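Local coordinates for protein short-chain dehydrogenase/reductase SDR (Burkholderia phymatum, PDB 5IG2) that binds NAD in a Rossmann-type fold and probably interconverts an alcohol CH-OH group and the corresponding carbonyl, at residues L41-V46 against A52-T57; A29-G34 against D56-A61; I146-S151 against V172-T177. All blocks are in the same frame, centred on the assembly; numbering follows the deposited sequence.

Contact 1: L41-V46 against A52-T57. With NAD (nicotinamide-adenine-dinucleotide), chain F.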
loop_
_atom_site.group_PDB
_atom_site.type_symbol
_atom_site.label_atom_id
_atom_site.label_comp_id
_atom_site.label_asym_id
_atom_site.label_seq_id
_atom_site.Cartn_x
_atom_site.Cartn_y
_atom_site.Cartn_z
ATOM N N LEU B 41 -41.236 18.484 -23.095
ATOM C CA LEU B 41 -40.863 17.401 -24.003
ATOM C C LEU B 41 -41.999 16.406 -24.178
ATOM O O LEU B 41 -42.570 15.930 -23.188
ATOM C CB LEU B 41 -39.620 16.652 -23.512
ATOM C CG LEU B 41 -38.371 17.508 -23.314
ATOM C CD1 LEU B 41 -37.256 16.668 -22.719
ATOM C CD2 LEU B 41 -37.937 18.152 -24.637
ATOM N N VAL B 42 -42.304 16.087 -25.438
ATOM C CA VAL B 42 -43.188 14.983 -25.808
ATOM C C VAL B 42 -42.338 13.988 -26.588
ATOM O O VAL B 42 -41.955 14.255 -27.734
ATOM C CB VAL B 42 -44.394 15.463 -26.630
ATOM C CG1 VAL B 42 -45.306 14.295 -26.993
ATOM C CG2 VAL B 42 -45.164 16.535 -25.854
ATOM N N LEU B 43 -42.015 12.854 -25.972
ATOM C CA LEU B 43 -41.052 11.909 -26.528
ATOM C C LEU B 43 -41.769 10.661 -27.024
ATOM O O LEU B 43 -42.610 10.100 -26.317
ATOM C CB LEU B 43 -39.994 11.545 -25.486
ATOM C CG LEU B 43 -39.264 12.737 -24.846
ATOM C CD1 LEU B 43 -38.134 12.270 -23.940
ATOM C CD2 LEU B 43 -38.735 13.689 -25.910
ATOM N N ALA B 44 -41.429 10.227 -28.238
ATOM C CA ALA B 44 -42.132 9.143 -28.911
ATOM C C ALA B 44 -41.148 8.111 -29.444
ATOM O O ALA B 44 -40.088 8.460 -29.973
ATOM C CB ALA B 44 -42.992 9.674 -30.065
ATOM N N ASP B 45 -41.519 6.841 -29.327
ATOM C CA ASP B 45 -40.687 5.743 -29.796
ATOM C C ASP B 45 -41.533 4.478 -29.758
ATOM O O ASP B 45 -42.513 4.404 -29.020
ATOM C CB ASP B 45 -39.423 5.586 -28.932
ATOM C CG ASP B 45 -38.241 4.994 -29.709
ATOM O OD1 ASP B 45 -38.355 3.841 -30.189
ATOM O OD2 ASP B 45 -37.190 5.677 -29.821
ATOM N N VAL B 46 -41.167 3.504 -30.583
ATOM C CA VAL B 46 -41.825 2.202 -30.533
ATOM C C VAL B 46 -41.126 1.257 -29.555
ATOM O O VAL B 46 -41.706 0.230 -29.165
ATOM C CB VAL B 46 -41.892 1.609 -31.952
ATOM C CG1 VAL B 46 -40.513 1.133 -32.404
ATOM C CG2 VAL B 46 -42.935 0.515 -32.019
ATOM N N ALA B 52 -39.138 4.604 -21.946
ATOM C CA ALA B 52 -39.422 4.780 -20.528
ATOM C C ALA B 52 -38.173 5.195 -19.757
ATOM O O ALA B 52 -38.241 6.057 -18.875
ATOM C CB ALA B 52 -40.013 3.492 -19.949
ATOM N N ARG B 53 -37.018 4.597 -20.070
ATOM C CA ARG B 53 -35.801 4.972 -19.357
ATOM C C ARG B 53 -35.405 6.410 -19.678
ATOM O O ARG B 53 -35.025 7.173 -18.778
ATOM C CB ARG B 53 -34.665 4.007 -19.701
ATOM C CG ARG B 53 -34.856 2.593 -19.172
ATOM C CD ARG B 53 -34.915 2.565 -17.655
ATOM N NE ARG B 53 -33.705 3.138 -17.068
ATOM C CZ ARG B 53 -33.651 3.679 -15.857
ATOM N NH1 ARG B 53 -34.741 3.709 -15.095
ATOM N NH2 ARG B 53 -32.508 4.185 -15.405
ATOM N N THR B 54 -35.496 6.797 -20.957
ATOM C CA THR B 54 -35.183 8.168 -21.352
ATOM C C THR B 54 -36.060 9.167 -20.603
ATOM O O THR B 54 -35.565 10.148 -20.035
ATOM C CB THR B 54 -35.359 8.335 -22.868
ATOM O OG1 THR B 54 -34.421 7.500 -23.561
ATOM C CG2 THR B 54 -35.142 9.791 -23.281
ATOM N N VAL B 55 -37.375 8.922 -20.590
ATOM C CA VAL B 55 -38.309 9.823 -19.919
ATOM C C VAL B 55 -38.016 9.881 -18.421
ATOM O O VAL B 55 -37.977 10.962 -17.820
ATOM C CB VAL B 55 -39.761 9.380 -20.190
ATOM C CG1 VAL B 55 -40.730 10.111 -19.262
ATOM C CG2 VAL B 55 -40.136 9.600 -21.658
ATOM N N ASP B 56 -37.820 8.714 -17.799
ATOM C CA ASP B 56 -37.583 8.643 -16.362
ATOM C C ASP B 56 -36.382 9.494 -15.961
ATOM O O ASP B 56 -36.465 10.322 -15.045
ATOM C CB ASP B 56 -37.374 7.183 -15.955
ATOM C CG ASP B 56 -37.300 6.999 -14.454
ATOM O OD1 ASP B 56 -36.243 7.303 -13.860
ATOM O OD2 ASP B 56 -38.299 6.535 -13.861
ATOM N N THR B 57 -35.260 9.320 -16.665
ATOM C CA THR B 57 -34.035 10.029 -16.322
ATOM C C THR B 57 -34.174 11.534 -16.540
ATOM O O THR B 57 -33.750 12.330 -15.692
ATOM C CB THR B 57 -32.884 9.450 -17.138
ATOM O OG1 THR B 57 -32.641 8.119 -16.677
ATOM C CG2 THR B 57 -31.608 10.272 -16.955
HETATM P PA NAD F . -31.198 4.765 -32.997
HETATM O O1A NAD F . -31.470 3.341 -33.290
HETATM O O2A NAD F . -30.244 4.978 -31.811
HETATM O O5B NAD F . -32.513 5.628 -32.755
HETATM C C5B NAD F . -33.634 5.536 -33.655
HETATM C C4B NAD F . -34.851 5.267 -32.813
HETATM O O4B NAD F . -36.015 5.199 -33.666
HETATM C C3B NAD F . -34.822 3.960 -32.000
HETATM O O3B NAD F . -35.028 4.205 -30.613
HETATM C C2B NAD F . -35.981 3.140 -32.588
HETATM O O2B NAD F . -36.652 2.361 -31.605
HETATM C C1B NAD F . -36.891 4.244 -33.108
HETATM N N9A NAD F . -37.837 3.812 -34.128
HETATM C C8A NAD F . -37.612 2.937 -35.158
HETATM N N7A NAD F . -38.684 2.643 -35.853
HETATM C C5A NAD F . -39.685 3.382 -35.242
HETATM C C6A NAD F . -41.063 3.503 -35.495
HETATM N N6A NAD F . -41.715 2.784 -36.414
HETATM N N1A NAD F . -41.771 4.360 -34.725
HETATM C C2A NAD F . -41.135 5.030 -33.757
HETATM N N3A NAD F . -39.845 4.978 -33.406
HETATM C C4A NAD F . -39.172 4.125 -34.189
HETATM O O3 NAD F . -30.578 5.464 -34.282
HETATM P PN NAD F . -30.260 6.994 -34.620
HETATM O O1N NAD F . -30.388 7.824 -33.396
HETATM O O2N NAD F . -28.983 7.005 -35.367
HETATM O O5D NAD F . -31.457 7.287 -35.628
HETATM C C5D NAD F . -32.085 8.586 -35.695
HETATM C C4D NAD F . -32.104 9.024 -37.139
HETATM O O4D NAD F . -30.770 9.383 -37.574
HETATM C C3D NAD F . -32.615 7.982 -38.141
HETATM O O3D NAD F . -33.500 8.604 -39.064
HETATM C C2D NAD F . -31.338 7.547 -38.863
HETATM O O2D NAD F . -31.632 7.081 -40.173
HETATM C C1D NAD F . -30.588 8.871 -38.863
HETATM N N1N NAD F . -29.074 8.811 -39.153
HETATM C C2N NAD F . -28.283 8.104 -38.327
HETATM C C3N NAD F . -26.916 8.068 -38.540
HETATM C C7N NAD F . -25.953 7.436 -37.584
HETATM O O7N NAD F . -24.813 7.144 -37.977
HETATM N N7N NAD F . -26.395 7.108 -36.381
HETATM C C4N NAD F . -26.391 8.782 -39.610
HETATM C C5N NAD F . -27.229 9.515 -40.433
HETATM C C6N NAD F . -28.580 9.514 -40.192
#
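Leu43 carries the whole meeting of strand 40-45 with helix 48-60 between these segments, and one of its methyls does the touching. CD1 lies 3.9 Å from Thr54 CG2 and 4.0 Å from Val55 CG2, so a single branch of the leucine sits against methyls of two successive helix residues. The leucine meets the threonine at about a right angle, whereas it and Val55 run past each other in opposite directions. With CG beside the backbone N (chi1 -54°), Leu43 extends from the sheet toward the helix, a task for which its length and forked end are well suited.

Thr54 is two-sided. Its CG2, anti to the backbone N, faces the leucine, while OG1 hydrogen-bonds to Ala50 O one turn back, with Ala22 O only a weak second partner, which lets a polar residue be buried here. Val55 is apolar throughout and also packs on Val65 of the next strand. Strand 40-45, helix 48-60 and strand 65-69 form a right-handed beta-alpha-beta crossover in the Rossmann fold, and Leu43 packs under its helix against Leu51 and Leu58 as well.

At the C-terminal end of the strand the same backbone delivers Asp45 to the cofactor. Its carboxylate takes both hydroxyls of the adenine ribose: OD1 accepts from NAD O2B at 2.7 Å, and OD2 accepts from O3B at 2.7 Å. An acidic residue at this place is the usual mark of NAD preference, since a 2'-phosphate would meet its charge. Gly23 N bonds to OD2 and Asp47 N to OD1, which fixes the rotation of the carboxylate. Val46 lays CG1 over the face of the adenine, 3.7 Å from NAD C5A.

Contact 2: A29-G34 against D56-A61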
loop_
_atom_site.group_PDB
_atom_site.type_symbol
_atom_site.label_atom_id
_atom_site.label_comp_id
_atom_site.label_asym_id
_atom_site.label_seq_id
_atom_site.Cartn_x
_atom_site.Cartn_y
_atom_site.Cartn_z
ATOM N N ALA B 29 -30.704 12.512 -27.530
ATOM C CA ALA B 29 -29.840 13.680 -27.371
ATOM C C ALA B 29 -30.603 14.981 -27.618
ATOM O O ALA B 29 -30.363 15.986 -26.932
ATOM C CB ALA B 29 -28.639 13.564 -28.311
ATOM N N PHE B 30 -31.511 14.991 -28.605
ATOM C CA PHE B 30 -32.397 16.139 -28.780
ATOM C C PHE B 30 -33.200 16.406 -27.512
ATOM O O PHE B 30 -33.377 17.562 -27.105
ATOM C CB PHE B 30 -33.362 15.906 -29.948
ATOM C CG PHE B 30 -32.701 15.773 -31.294
ATOM C CD1 PHE B 30 -31.485 16.395 -31.570
ATOM C CD2 PHE B 30 -33.324 15.037 -32.303
ATOM C CE1 PHE B 30 -30.904 16.269 -32.842
ATOM C CE2 PHE B 30 -32.747 14.908 -33.564
ATOM C CZ PHE B 30 -31.539 15.515 -33.834
ATOM N N ALA B 31 -33.717 15.349 -26.894
ATOM C CA ALA B 31 -34.522 15.514 -25.695
ATOM C C ALA B 31 -33.684 16.074 -24.553
ATOM O O ALA B 31 -34.127 16.981 -23.834
ATOM C CB ALA B 31 -35.159 14.174 -25.327
ATOM N N GLU B 32 -32.454 15.575 -24.399
ATOM C CA GLU B 32 -31.564 16.097 -23.373
ATOM C C GLU B 32 -31.250 17.563 -23.618
ATOM O O GLU B 32 -31.263 18.372 -22.687
ATOM C CB GLU B 32 -30.278 15.279 -23.332
ATOM C CG GLU B 32 -30.483 13.863 -22.836
ATOM C CD GLU B 32 -29.244 13.002 -23.033
ATOM O OE1 GLU B 32 -28.555 13.175 -24.060
ATOM O OE2 GLU B 32 -28.958 12.154 -22.160
ATOM N N LYS B 33 -30.959 17.924 -24.868
ATOM C CA LYS B 33 -30.658 19.321 -25.173
ATOM C C LYS B 33 -31.887 20.199 -24.956
ATOM O O LYS B 33 -31.786 21.276 -24.359
ATOM C CB LYS B 33 -30.141 19.442 -26.611
ATOM C CG LYS B 33 -29.780 20.856 -27.038
ATOM C CD LYS B 33 -28.652 21.438 -26.192
ATOM C CE LYS B 33 -28.267 22.812 -26.729
ATOM N NZ LYS B 33 -27.143 23.431 -25.983
ATOM N N GLY B 34 -33.057 19.741 -25.419
ATOM C CA GLY B 34 -34.279 20.493 -25.188
ATOM C C GLY B 34 -34.559 20.699 -23.713
ATOM O O GLY B 34 -34.918 21.801 -23.287
ATOM N N ASP B 56 -37.820 8.714 -17.799
ATOM C CA ASP B 56 -37.583 8.643 -16.362
ATOM C C ASP B 56 -36.382 9.494 -15.961
ATOM O O ASP B 56 -36.465 10.322 -15.045
ATOM C CB ASP B 56 -37.374 7.183 -15.955
ATOM C CG ASP B 56 -37.300 6.999 -14.454
ATOM O OD1 ASP B 56 -36.243 7.303 -13.860
ATOM O OD2 ASP B 56 -38.299 6.535 -13.861
ATOM N N THR B 57 -35.260 9.320 -16.665
ATOM C CA THR B 57 -34.035 10.029 -16.322
ATOM C C THR B 57 -34.174 11.534 -16.540
ATOM O O THR B 57 -33.750 12.330 -15.692
ATOM C CB THR B 57 -32.884 9.450 -17.138
ATOM O OG1 THR B 57 -32.641 8.119 -16.677
ATOM C CG2 THR B 57 -31.608 10.272 -16.955
ATOM N N LEU B 58 -34.778 11.942 -17.657
ATOM C CA LEU B 58 -35.016 13.366 -17.889
ATOM C C LEU B 58 -35.925 13.966 -16.823
ATOM O O LEU B 58 -35.655 15.057 -16.306
ATOM C CB LEU B 58 -35.610 13.568 -19.277
ATOM C CG LEU B 58 -34.623 13.337 -20.424
ATOM C CD1 LEU B 58 -35.345 13.397 -21.753
ATOM C CD2 LEU B 58 -33.470 14.352 -20.390
ATOM N N ARG B 59 -37.011 13.274 -16.481
ATOM C CA ARG B 59 -37.909 13.784 -15.455
ATOM C C ARG B 59 -37.202 13.900 -14.106
ATOM O O ARG B 59 -37.379 14.890 -13.383
ATOM C CB ARG B 59 -39.127 12.875 -15.361
ATOM C CG ARG B 59 -40.150 13.293 -14.332
ATOM C CD ARG B 59 -41.331 12.332 -14.391
ATOM N NE ARG B 59 -42.040 12.462 -15.659
ATOM C CZ ARG B 59 -42.597 11.452 -16.319
ATOM N NH1 ARG B 59 -42.518 10.212 -15.838
ATOM N NH2 ARG B 59 -43.233 11.680 -17.462
ATOM N N ALA B 60 -36.389 12.900 -13.752
ATOM C CA ALA B 60 -35.665 12.942 -12.484
ATOM C C ALA B 60 -34.698 14.121 -12.430
ATOM O O ALA B 60 -34.443 14.663 -11.351
ATOM C CB ALA B 60 -34.914 11.626 -12.260
ATOM N N ALA B 61 -34.155 14.533 -13.576
ATOM C CA ALA B 61 -33.314 15.720 -13.628
ATOM C C ALA B 61 -34.114 17.012 -13.762
ATOM O O ALA B 61 -33.511 18.079 -13.915
ATOM C CB ALA B 61 -32.319 15.618 -14.781
#
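Leu58 of helix 48-60 reaches across to Ala31 and Glu32 of helix 25-36, joining two neighbouring helices on one face of the Rossmann fold. Helix 25-36 follows strand 16-20, and helix 48-60 follows strand 40-45, so the contact bridges successive beta-alpha units over the sheet. The backbones come nearest at Glu32 and Leu58, whose CA atoms are 7.0 Å apart, and the meeting is made by carbon alone.

Leu58 holds CG beside its backbone N and anti to the carbonyl carbon (chi1 -72°), with a chi2 of 173°; in this relaxed leucine shape its two methyls divide the work. CD1 goes to the methyl of Ala31, which points toward the other helix. Alanine suits that place because its single carbon lets the leucine come close to the helix backbone, and it is itself backed by Ile19 and Leu43 from the sheet.

The other methyl lies by Glu32, whose chain crosses the leucine at about a right angle. Only the aliphatic root of this glutamate packs here: its chain runs extended beyond CG (chi2 170°) and carries the carboxylate away from Leu58, where OE2 has a long, weak ion pair with Arg28. Glu32 is partly exposed, which suits a residue with a packed CG and a charged end. Leu58 CD2 rests 3.9 Å from both CG and CA of Glu32, and Leu58 CD1 is 3.7 Å from Ala31 CB.

Contact 3: I146-S151 against V172-T177. With NAD (nicotinamide-adenine-dinucleotide), chain F; ACT (acetate ion), chain G.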
loop_
_atom_site.group_PDB
_atom_site.type_symbol
_atom_site.label_atom_id
_atom_site.label_comp_id
_atom_site.label_asym_id
_atom_site.label_seq_id
_atom_site.Cartn_x
_atom_site.Cartn_y
_atom_site.Cartn_z
ATOM N N ILE B 146 -39.888 22.613 -37.898
ATOM C CA ILE B 146 -39.875 21.171 -38.118
ATOM C C ILE B 146 -38.489 20.761 -38.603
ATOM O O ILE B 146 -37.985 21.311 -39.593
ATOM C CB ILE B 146 -40.941 20.763 -39.146
ATOM C CG1 ILE B 146 -42.340 21.122 -38.626
ATOM C CG2 ILE B 146 -40.765 19.276 -39.533
ATOM C CD1 ILE B 146 -43.418 21.030 -39.678
ATOM N N VAL B 147 -37.883 19.785 -37.929
ATOM C CA VAL B 147 -36.584 19.252 -38.318
ATOM C C VAL B 147 -36.759 17.798 -38.717
ATOM O O VAL B 147 -37.220 16.976 -37.909
ATOM C CB VAL B 147 -35.552 19.364 -37.194
ATOM C CG1 VAL B 147 -34.257 18.758 -37.670
ATOM C CG2 VAL B 147 -35.371 20.821 -36.772
ATOM N N ASN B 148 -36.369 17.478 -39.949
ATOM C CA ASN B 148 -36.398 16.113 -40.460
ATOM C C ASN B 148 -34.981 15.566 -40.520
ATOM O O ASN B 148 -34.091 16.200 -41.101
ATOM C CB ASN B 148 -37.041 16.062 -41.852
ATOM C CG ASN B 148 -38.496 16.471 -41.829
ATOM O OD1 ASN B 148 -39.164 16.376 -40.791
ATOM N ND2 ASN B 148 -38.999 16.928 -42.971
ATOM N N THR B 149 -34.769 14.389 -39.930
ATOM C CA THR B 149 -33.463 13.738 -39.988
ATOM C C THR B 149 -33.362 12.929 -41.273
ATOM O O THR B 149 -34.059 11.922 -41.437
ATOM C CB THR B 149 -33.222 12.829 -38.789
ATOM O OG1 THR B 149 -33.441 13.561 -37.580
ATOM C CG2 THR B 149 -31.777 12.309 -38.837
ATOM N N ALA B 150 -32.505 13.370 -42.187
ATOM C CA ALA B 150 -32.167 12.525 -43.326
ATOM C C ALA B 150 -30.851 11.825 -42.997
ATOM O O ALA B 150 -30.790 11.030 -42.052
ATOM C CB ALA B 150 -32.082 13.342 -44.625
ATOM N N SER B 151 -29.787 12.154 -43.730
ATOM C CA SER B 151 -28.490 11.501 -43.604
ATOM C C SER B 151 -27.615 12.022 -44.725
ATOM O O SER B 151 -28.146 12.561 -45.699
ATOM C CB SER B 151 -28.613 9.975 -43.715
ATOM O OG SER B 151 -27.337 9.371 -43.837
ATOM N N VAL B 172 -34.790 14.234 -48.007
ATOM C CA VAL B 172 -34.107 15.461 -48.425
ATOM C C VAL B 172 -35.027 16.320 -49.289
ATOM O O VAL B 172 -35.272 17.497 -48.993
ATOM C CB VAL B 172 -32.797 15.135 -49.164
ATOM C CG1 VAL B 172 -32.283 16.383 -49.862
ATOM C CG2 VAL B 172 -31.728 14.611 -48.184
ATOM N N SER B 173 -35.567 15.739 -50.366
ATOM C CA SER B 173 -36.342 16.543 -51.306
ATOM C C SER B 173 -37.691 16.954 -50.726
ATOM O O SER B 173 -38.171 18.064 -51.001
ATOM C CB SER B 173 -36.548 15.790 -52.613
ATOM O OG SER B 173 -37.308 16.592 -53.493
ATOM N N LEU B 174 -38.339 16.078 -49.945
ATOM C CA LEU B 174 -39.608 16.495 -49.358
ATOM C C LEU B 174 -39.388 17.663 -48.412
ATOM O O LEU B 174 -40.216 18.576 -48.346
ATOM C CB LEU B 174 -40.312 15.332 -48.647
ATOM C CG LEU B 174 -39.946 14.846 -47.246
ATOM C CD1 LEU B 174 -40.536 15.720 -46.141
ATOM C CD2 LEU B 174 -40.434 13.418 -47.063
ATOM N N THR B 175 -38.253 17.675 -47.707
ATOM C CA THR B 175 -37.988 18.756 -46.771
ATOM C C THR B 175 -37.603 20.031 -47.513
ATOM O O THR B 175 -38.009 21.130 -47.119
ATOM C CB THR B 175 -36.896 18.332 -45.777
ATOM O OG1 THR B 175 -37.244 17.063 -45.187
ATOM C CG2 THR B 175 -36.710 19.390 -44.650
ATOM N N GLU B 176 -36.824 19.901 -48.590
ATOM C CA GLU B 176 -36.543 21.057 -49.434
ATOM C C GLU B 176 -37.830 21.654 -49.987
ATOM O O GLU B 176 -37.978 22.882 -50.049
ATOM C CB GLU B 176 -35.603 20.666 -50.579
ATOM C CG GLU B 176 -34.168 20.371 -50.145
ATOM C CD GLU B 176 -33.303 19.833 -51.281
ATOM O OE1 GLU B 176 -33.839 19.572 -52.382
ATOM O OE2 GLU B 176 -32.077 19.690 -51.078
ATOM N N THR B 177 -38.769 20.798 -50.407
ATOM C CA THR B 177 -40.034 21.308 -50.922
ATOM C C THR B 177 -40.845 21.967 -49.822
ATOM O O THR B 177 -41.467 23.013 -50.043
ATOM C CB THR B 177 -40.854 20.193 -51.557
ATOM O OG1 THR B 177 -40.024 19.429 -52.435
ATOM C CG2 THR B 177 -42.008 20.811 -52.345
HETATM P PA NAD F . -31.198 4.765 -32.997
HETATM O O1A NAD F . -31.470 3.341 -33.290
HETATM O O2A NAD F . -30.244 4.978 -31.811
HETATM O O5B NAD F . -32.513 5.628 -32.755
HETATM C C5B NAD F . -33.634 5.536 -33.655
HETATM C C4B NAD F . -34.851 5.267 -32.813
HETATM O O4B NAD F . -36.015 5.199 -33.666
HETATM C C3B NAD F . -34.822 3.960 -32.000
HETATM O O3B NAD F . -35.028 4.205 -30.613
HETATM C C2B NAD F . -35.981 3.140 -32.588
HETATM O O2B NAD F . -36.652 2.361 -31.605
HETATM C C1B NAD F . -36.891 4.244 -33.108
HETATM N N9A NAD F . -37.837 3.812 -34.128
HETATM C C8A NAD F . -37.612 2.937 -35.158
HETATM N N7A NAD F . -38.684 2.643 -35.853
HETATM C C5A NAD F . -39.685 3.382 -35.242
HETATM C C6A NAD F . -41.063 3.503 -35.495
HETATM N N6A NAD F . -41.715 2.784 -36.414
HETATM N N1A NAD F . -41.771 4.360 -34.725
HETATM C C2A NAD F . -41.135 5.030 -33.757
HETATM N N3A NAD F . -39.845 4.978 -33.406
HETATM C C4A NAD F . -39.172 4.125 -34.189
HETATM O O3 NAD F . -30.578 5.464 -34.282
HETATM P PN NAD F . -30.260 6.994 -34.620
HETATM O O1N NAD F . -30.388 7.824 -33.396
HETATM O O2N NAD F . -28.983 7.005 -35.367
HETATM O O5D NAD F . -31.457 7.287 -35.628
HETATM C C5D NAD F . -32.085 8.586 -35.695
HETATM C C4D NAD F . -32.104 9.024 -37.139
HETATM O O4D NAD F . -30.770 9.383 -37.574
HETATM C C3D NAD F . -32.615 7.982 -38.141
HETATM O O3D NAD F . -33.500 8.604 -39.064
HETATM C C2D NAD F . -31.338 7.547 -38.863
HETATM O O2D NAD F . -31.632 7.081 -40.173
HETATM C C1D NAD F . -30.588 8.871 -38.863
HETATM N N1N NAD F . -29.074 8.811 -39.153
HETATM C C2N NAD F . -28.283 8.104 -38.327
HETATM C C3N NAD F . -26.916 8.068 -38.540
HETATM C C7N NAD F . -25.953 7.436 -37.584
HETATM O O7N NAD F . -24.813 7.144 -37.977
HETATM N N7N NAD F . -26.395 7.108 -36.381
HETATM C C4N NAD F . -26.391 8.782 -39.610
HETATM C C5N NAD F . -27.229 9.515 -40.433
HETATM C C6N NAD F . -28.580 9.514 -40.192
HETATM C C ACT G . -26.122 6.590 -42.124
HETATM O O ACT G . -25.056 6.921 -42.701
HETATM O OXT ACT G . -27.138 7.270 -42.404
HETATM C CH3 ACT G . -26.194 5.459 -41.138
#
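Strand 144-149 and helix 162-185 draw closest where the strand gives way to a loop, the CA atoms of Ala150 and Val172 standing 6.2 Å apart against 7.0 Å for those of Asn148 and Thr175. With strand 189-194 they make a beta-alpha-beta crossover of the Rossmann fold.

Asn148 gives this buried interface its polar link. Its CG lies anti to the carbonyl carbon (chi1 -64°), which aims the amide at the helix. ND2 donates to Thr175 OG1 at 2.8 Å, nearly straight at 175° and within the amide plane. Thr175 OG1 is also bonded to Val171 O, while Asn148 OD1 accepts from Asn97 ND2, so both ends of the amide are held and its flip is fixed. Leu174 crosses Asn148 at about a right angle and sets CD1 3.7 Å from Asn148 ND2, beyond the nitrogen and to one side of the amide plane.

Farther along, Ala150 turns its small methyl to Val172 CG2, 3.8 Å away. Lys168 NZ, from the same helix, bonds to Thr149 O. Ser151, which matches the serine that is catalytic in many relatives, lies beside the nicotinamide; Tyr164 OH is hydrogen-bonded to an acetate ion, probably from the crystallisation liquor, and Ser151 OG donates to acetate OXT at 2.6 Å.

Contacts 1 and 2 are neighbours, their centres about 8 Å apart, and both use helix 48-60: one fixes it to strand 40-45, the other to helix 25-36. They meet in a shared core, where Leu43 CD2 is 3.7 Å from Ala31 CB. Contact 3 lies about 23 Å from the centre of contact 1 and 25 Å from that of contact 2, and opens later in the chain, after both have closed. Contacts 1 and 3 reach the same parallel sheet, and both touch NAD at the C-terminal ends of their strands, the first at the adenosine end and the third at the nicotinamide end. NAD thus lies across the C-terminal edge of the sheet, from strand 40-45 to strand 144-149.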